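Local atomic coordinates of peptidoglycan D,D-transpeptidase FtsI (Burkholderia pseudomallei, PDB entry 6HZI), a protein that probably cross-links the peptide stems of septal peptidoglycan during cell division, as a class B penicillin-binding protein. Residues T111-N123 and T233-S245. Numbering follows the deposited sequence.
Sequences TLTVGGVIQKSSN and TMLESVVSPQGTS
S237 O takes three donors: a short bond from S240 OG (2.8 Å), a longer one from S240 N, and a weak one from Q119 NE2 (3.4 Å), which reaches across from the neighbouring helix. In this transpeptidase domain of the penicillin-binding protein fold, helix 114-120 packs on residues 233-238, the C-terminal end of helix 225-238; the axes of these short segments approach to 8.0 Å and cross at -41°. Q119 gets to that carbonyl by stretching its chain, CG anti to the backbone N (chi1 173°) and chi2 fully extended, so that CB passes S237 OG and the amide ends over the type I turn S240-G243. K120 bends at chi2 (-75°) and brings NZ to Q242 O at 2.6 Å, in the carbonyl plane on a lone pair. Backbone joins backbone where T244 N hydrogen-bonds Q119 O; the nitrogen lies nearly on the C=O axis, but its N-H is bent away from the straight line. M234 CG rests 3.7 Å from G115 CA, while the side chains of I118 and M234 cross at about a right angle, with CG1 meeting SD at 4.0 Å. V74 of helix 70-79 touches V114, I118 and M234. Helix 114-120 ends in a Schellman motif at S121, whose OG bonds to K258, S67 and K70, consistent with the serine of the SxN motif beside the SxxK serine and lysine of the active site. Beside S121 CB, T244 CG2 sits 3.3 Å from K120 O.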
loop_
_atom_site.group_PDB
_atom_site.type_symbol
_atom_site.label_atom_id
_atom_site.label_comp_id
_atom_site.label_asym_id
_atom_site.label_seq_id
_atom_site.Cartn_x
_atom_site.Cartn_y
_atom_site.Cartn_z
ATOM N N THR A 111 12.850 14.672 -15.977
ATOM C CA THR A 111 13.183 15.226 -14.648
ATOM C C THR A 111 11.911 15.260 -13.784
ATOM O O THR A 111 11.026 16.014 -14.081
ATOM C CB THR A 111 13.863 16.599 -14.768
ATOM O OG1 THR A 111 14.933 16.473 -15.711
ATOM C CG2 THR A 111 14.364 17.063 -13.416
ATOM N N LEU A 112 11.882 14.470 -12.728
ATOM C CA LEU A 112 10.809 14.427 -11.720
ATOM C C LEU A 112 11.355 15.005 -10.414
ATOM O O LEU A 112 12.552 14.808 -10.094
ATOM C CB LEU A 112 10.379 12.971 -11.503
ATOM C CG LEU A 112 9.661 12.307 -12.676
ATOM C CD1 LEU A 112 9.314 10.844 -12.355
ATOM C CD2 LEU A 112 8.407 13.078 -13.027
ATOM N N THR A 113 10.470 15.541 -9.593
ATOM C CA THR A 113 10.742 15.674 -8.140
ATOM C C THR A 113 10.512 14.347 -7.432
ATOM O O THR A 113 9.890 13.436 -8.038
ATOM C CB THR A 113 9.793 16.673 -7.498
ATOM O OG1 THR A 113 8.512 16.052 -7.557
ATOM C CG2 THR A 113 9.888 18.001 -8.204
ATOM N N VAL A 114 10.971 14.257 -6.181
ATOM C CA VAL A 114 10.790 13.033 -5.339
ATOM C C VAL A 114 9.296 12.704 -5.288
ATOM O O VAL A 114 8.941 11.576 -5.565
ATOM C CB VAL A 114 11.425 13.200 -3.947
ATOM C CG1 VAL A 114 10.936 12.145 -2.973
ATOM C CG2 VAL A 114 12.950 13.122 -4.059
ATOM N N GLY A 115 8.467 13.710 -5.069
ATOM C CA GLY A 115 7.012 13.603 -5.201
ATOM C C GLY A 115 6.598 13.054 -6.549
ATOM O O GLY A 115 5.760 12.102 -6.574
ATOM N N GLY A 116 7.142 13.645 -7.624
ATOM C CA GLY A 116 6.938 13.176 -9.009
ATOM C C GLY A 116 7.148 11.669 -9.151
ATOM O O GLY A 116 6.352 11.010 -9.839
ATOM N N VAL A 117 8.151 11.120 -8.469
ATOM C CA VAL A 117 8.507 9.682 -8.564
ATOM C C VAL A 117 7.347 8.876 -7.996
ATOM O O VAL A 117 7.050 7.838 -8.597
ATOM C CB VAL A 117 9.853 9.399 -7.860
ATOM C CG1 VAL A 117 10.196 7.908 -7.652
ATOM C CG2 VAL A 117 10.978 10.084 -8.646
ATOM N N ILE A 118 6.721 9.321 -6.906
ATOM C CA ILE A 118 5.533 8.619 -6.360
ATOM C C ILE A 118 4.357 8.811 -7.321
ATOM O O ILE A 118 3.683 7.833 -7.633
ATOM C CB ILE A 118 5.187 9.120 -4.960
ATOM C CG1 ILE A 118 6.301 8.788 -3.982
ATOM C CG2 ILE A 118 3.856 8.560 -4.496
ATOM C CD1 ILE A 118 6.747 7.335 -4.028
ATOM N N GLN A 119 4.164 10.029 -7.817
ATOM C CA GLN A 119 2.970 10.338 -8.601
ATOM C C GLN A 119 3.007 9.487 -9.877
ATOM O O GLN A 119 1.945 9.029 -10.324
ATOM C CB GLN A 119 2.948 11.834 -8.890
ATOM C CG GLN A 119 1.831 12.229 -9.855
ATOM C CD GLN A 119 1.847 13.712 -10.069
ATOM O OE1 GLN A 119 2.873 14.275 -10.421
ATOM N NE2 GLN A 119 0.721 14.343 -9.801
ATOM N N LYS A 120 4.172 9.350 -10.494
ATOM C CA LYS A 120 4.271 8.737 -11.835
ATOM C C LYS A 120 4.644 7.284 -11.686
ATOM O O LYS A 120 4.741 6.602 -12.716
ATOM C CB LYS A 120 5.322 9.451 -12.671
ATOM C CG LYS A 120 4.954 10.891 -12.939
ATOM C CD LYS A 120 3.881 11.089 -13.947
ATOM C CE LYS A 120 3.506 12.560 -14.009
ATOM N NZ LYS A 120 2.253 12.766 -14.769
ATOM N N SER A 121 4.922 6.869 -10.456
ATOM C CA SER A 121 5.294 5.473 -10.135
ATOM C C SER A 121 6.541 5.109 -10.960
ATOM O O SER A 121 6.567 4.124 -11.629
ATOM C CB SER A 121 4.090 4.568 -10.397
ATOM O OG SER A 121 4.256 3.287 -9.828
ATOM N N SER A 122 7.604 5.873 -10.851
ATOM C CA SER A 122 8.843 5.633 -11.611
ATOM C C SER A 122 9.738 4.632 -10.869
ATOM O O SER A 122 10.272 4.993 -9.784
ATOM C CB SER A 122 9.566 6.916 -11.872
ATOM O OG SER A 122 10.865 6.655 -12.371
ATOM N N ASN A 123 9.973 3.468 -11.495
ATOM C CA ASN A 123 10.970 2.473 -11.033
ATOM C C ASN A 123 12.371 3.078 -10.994
ATOM O O ASN A 123 13.125 2.820 -10.012
ATOM C CB ASN A 123 11.009 1.258 -11.951
ATOM C CG ASN A 123 9.717 0.489 -11.869
ATOM O OD1 ASN A 123 9.194 0.296 -10.780
ATOM N ND2 ASN A 123 9.139 0.166 -13.005
ATOM N N THR A 233 0.781 13.896 1.102
ATOM C CA THR A 233 0.626 14.858 -0.050
ATOM C C THR A 233 0.943 14.132 -1.359
ATOM O O THR A 233 0.169 14.175 -2.302
ATOM C CB THR A 233 1.543 16.076 0.115
ATOM O OG1 THR A 233 1.235 16.703 1.361
ATOM C CG2 THR A 233 1.407 17.062 -1.016
ATOM N N MET A 234 2.031 13.390 -1.364
ATOM C CA MET A 234 2.402 12.615 -2.556
ATOM C C MET A 234 1.342 11.533 -2.850
ATOM O O MET A 234 1.048 11.319 -4.034
ATOM C CB MET A 234 3.781 11.977 -2.357
ATOM C CG MET A 234 4.909 12.971 -2.284
ATOM S SD MET A 234 6.439 12.116 -1.739
ATOM C CE MET A 234 7.496 13.525 -1.382
ATOM N N LEU A 235 0.809 10.807 -1.856
ATOM C CA LEU A 235 -0.196 9.743 -2.170
ATOM C C LEU A 235 -1.427 10.392 -2.813
ATOM O O LEU A 235 -2.023 9.803 -3.738
ATOM C CB LEU A 235 -0.582 8.950 -0.914
ATOM C CG LEU A 235 0.551 8.096 -0.327
ATOM C CD1 LEU A 235 0.157 7.501 1.017
ATOM C CD2 LEU A 235 1.030 7.017 -1.298
ATOM N N GLU A 236 -1.798 11.576 -2.352
ATOM C CA GLU A 236 -2.920 12.354 -2.941
ATOM C C GLU A 236 -2.598 12.674 -4.413
ATOM O O GLU A 236 -3.482 12.484 -5.297
ATOM C CB GLU A 236 -3.207 13.566 -2.078
ATOM C CG GLU A 236 -4.420 14.319 -2.582
ATOM C CD GLU A 236 -4.997 15.307 -1.576
ATOM O OE1 GLU A 236 -6.131 15.803 -1.851
ATOM O OE2 GLU A 236 -4.317 15.545 -0.486
ATOM N N SER A 237 -1.351 12.995 -4.729
ATOM C CA SER A 237 -1.022 13.382 -6.117
ATOM C C SER A 237 -1.262 12.189 -7.054
ATOM O O SER A 237 -1.591 12.418 -8.250
ATOM C CB SER A 237 0.353 13.944 -6.214
ATOM O OG SER A 237 1.365 12.937 -6.071
ATOM N N VAL A 238 -1.156 10.954 -6.554
ATOM C CA VAL A 238 -1.312 9.709 -7.387
ATOM C C VAL A 238 -2.713 9.635 -8.020
ATOM O O VAL A 238 -2.840 9.044 -9.125
ATOM C CB VAL A 238 -1.073 8.450 -6.538
ATOM C CG1 VAL A 238 -1.559 7.194 -7.243
ATOM C CG2 VAL A 238 0.386 8.319 -6.128
ATOM N N VAL A 239 -3.727 10.136 -7.307
ATOM C CA VAL A 239 -5.149 9.957 -7.671
ATOM C C VAL A 239 -5.665 11.257 -8.270
ATOM O O VAL A 239 -6.850 11.481 -8.233
ATOM C CB VAL A 239 -5.944 9.490 -6.452
ATOM C CG1 VAL A 239 -7.389 9.195 -6.807
ATOM C CG2 VAL A 239 -5.307 8.242 -5.864
ATOM N N SER A 240 -4.773 12.023 -8.882
ATOM C CA SER A 240 -5.078 13.176 -9.757
ATOM C C SER A 240 -4.989 12.741 -11.214
ATOM O O SER A 240 -4.549 11.638 -11.548
ATOM C CB SER A 240 -4.175 14.366 -9.432
ATOM O OG SER A 240 -2.860 14.189 -9.939
ATOM N N PRO A 241 -5.458 13.600 -12.144
ATOM C CA PRO A 241 -5.322 13.327 -13.575
ATOM C C PRO A 241 -3.870 13.056 -13.985
ATOM O O PRO A 241 -3.681 12.212 -14.806
ATOM C CB PRO A 241 -5.901 14.613 -14.197
ATOM C CG PRO A 241 -6.948 15.068 -13.179
ATOM C CD PRO A 241 -6.234 14.828 -11.866
ATOM N N GLN A 242 -2.901 13.697 -13.327
ATOM C CA GLN A 242 -1.441 13.558 -13.610
ATOM C C GLN A 242 -0.823 12.353 -12.883
ATOM O O GLN A 242 0.339 12.054 -13.153
ATOM C CB GLN A 242 -0.671 14.798 -13.151
ATOM C CG GLN A 242 -1.057 16.083 -13.860
ATOM C CD GLN A 242 -2.412 16.622 -13.462
ATOM O OE1 GLN A 242 -2.864 16.525 -12.311
ATOM N NE2 GLN A 242 -3.090 17.178 -14.453
ATOM N N GLY A 243 -1.535 11.692 -11.965
ATOM C CA GLY A 243 -1.030 10.467 -11.315
ATOM C C GLY A 243 -1.284 9.223 -12.150
ATOM O O GLY A 243 -2.029 9.321 -13.101
ATOM N N THR A 244 -0.758 8.071 -11.742
ATOM C CA THR A 244 -1.042 6.779 -12.396
ATOM C C THR A 244 -2.362 6.150 -11.892
ATOM O O THR A 244 -2.830 5.251 -12.563
ATOM C CB THR A 244 0.126 5.807 -12.213
ATOM O OG1 THR A 244 0.285 5.609 -10.815
ATOM C CG2 THR A 244 1.431 6.302 -12.785
ATOM N N SER A 245 -2.989 6.578 -10.800
ATOM C CA SER A 245 -4.235 5.896 -10.336
ATOM C C SER A 245 -5.406 6.864 -10.206
ATOM O O SER A 245 -6.029 6.886 -9.171
ATOM C CB SER A 245 -4.017 5.154 -9.037
ATOM O OG SER A 245 -2.954 4.222 -9.168
#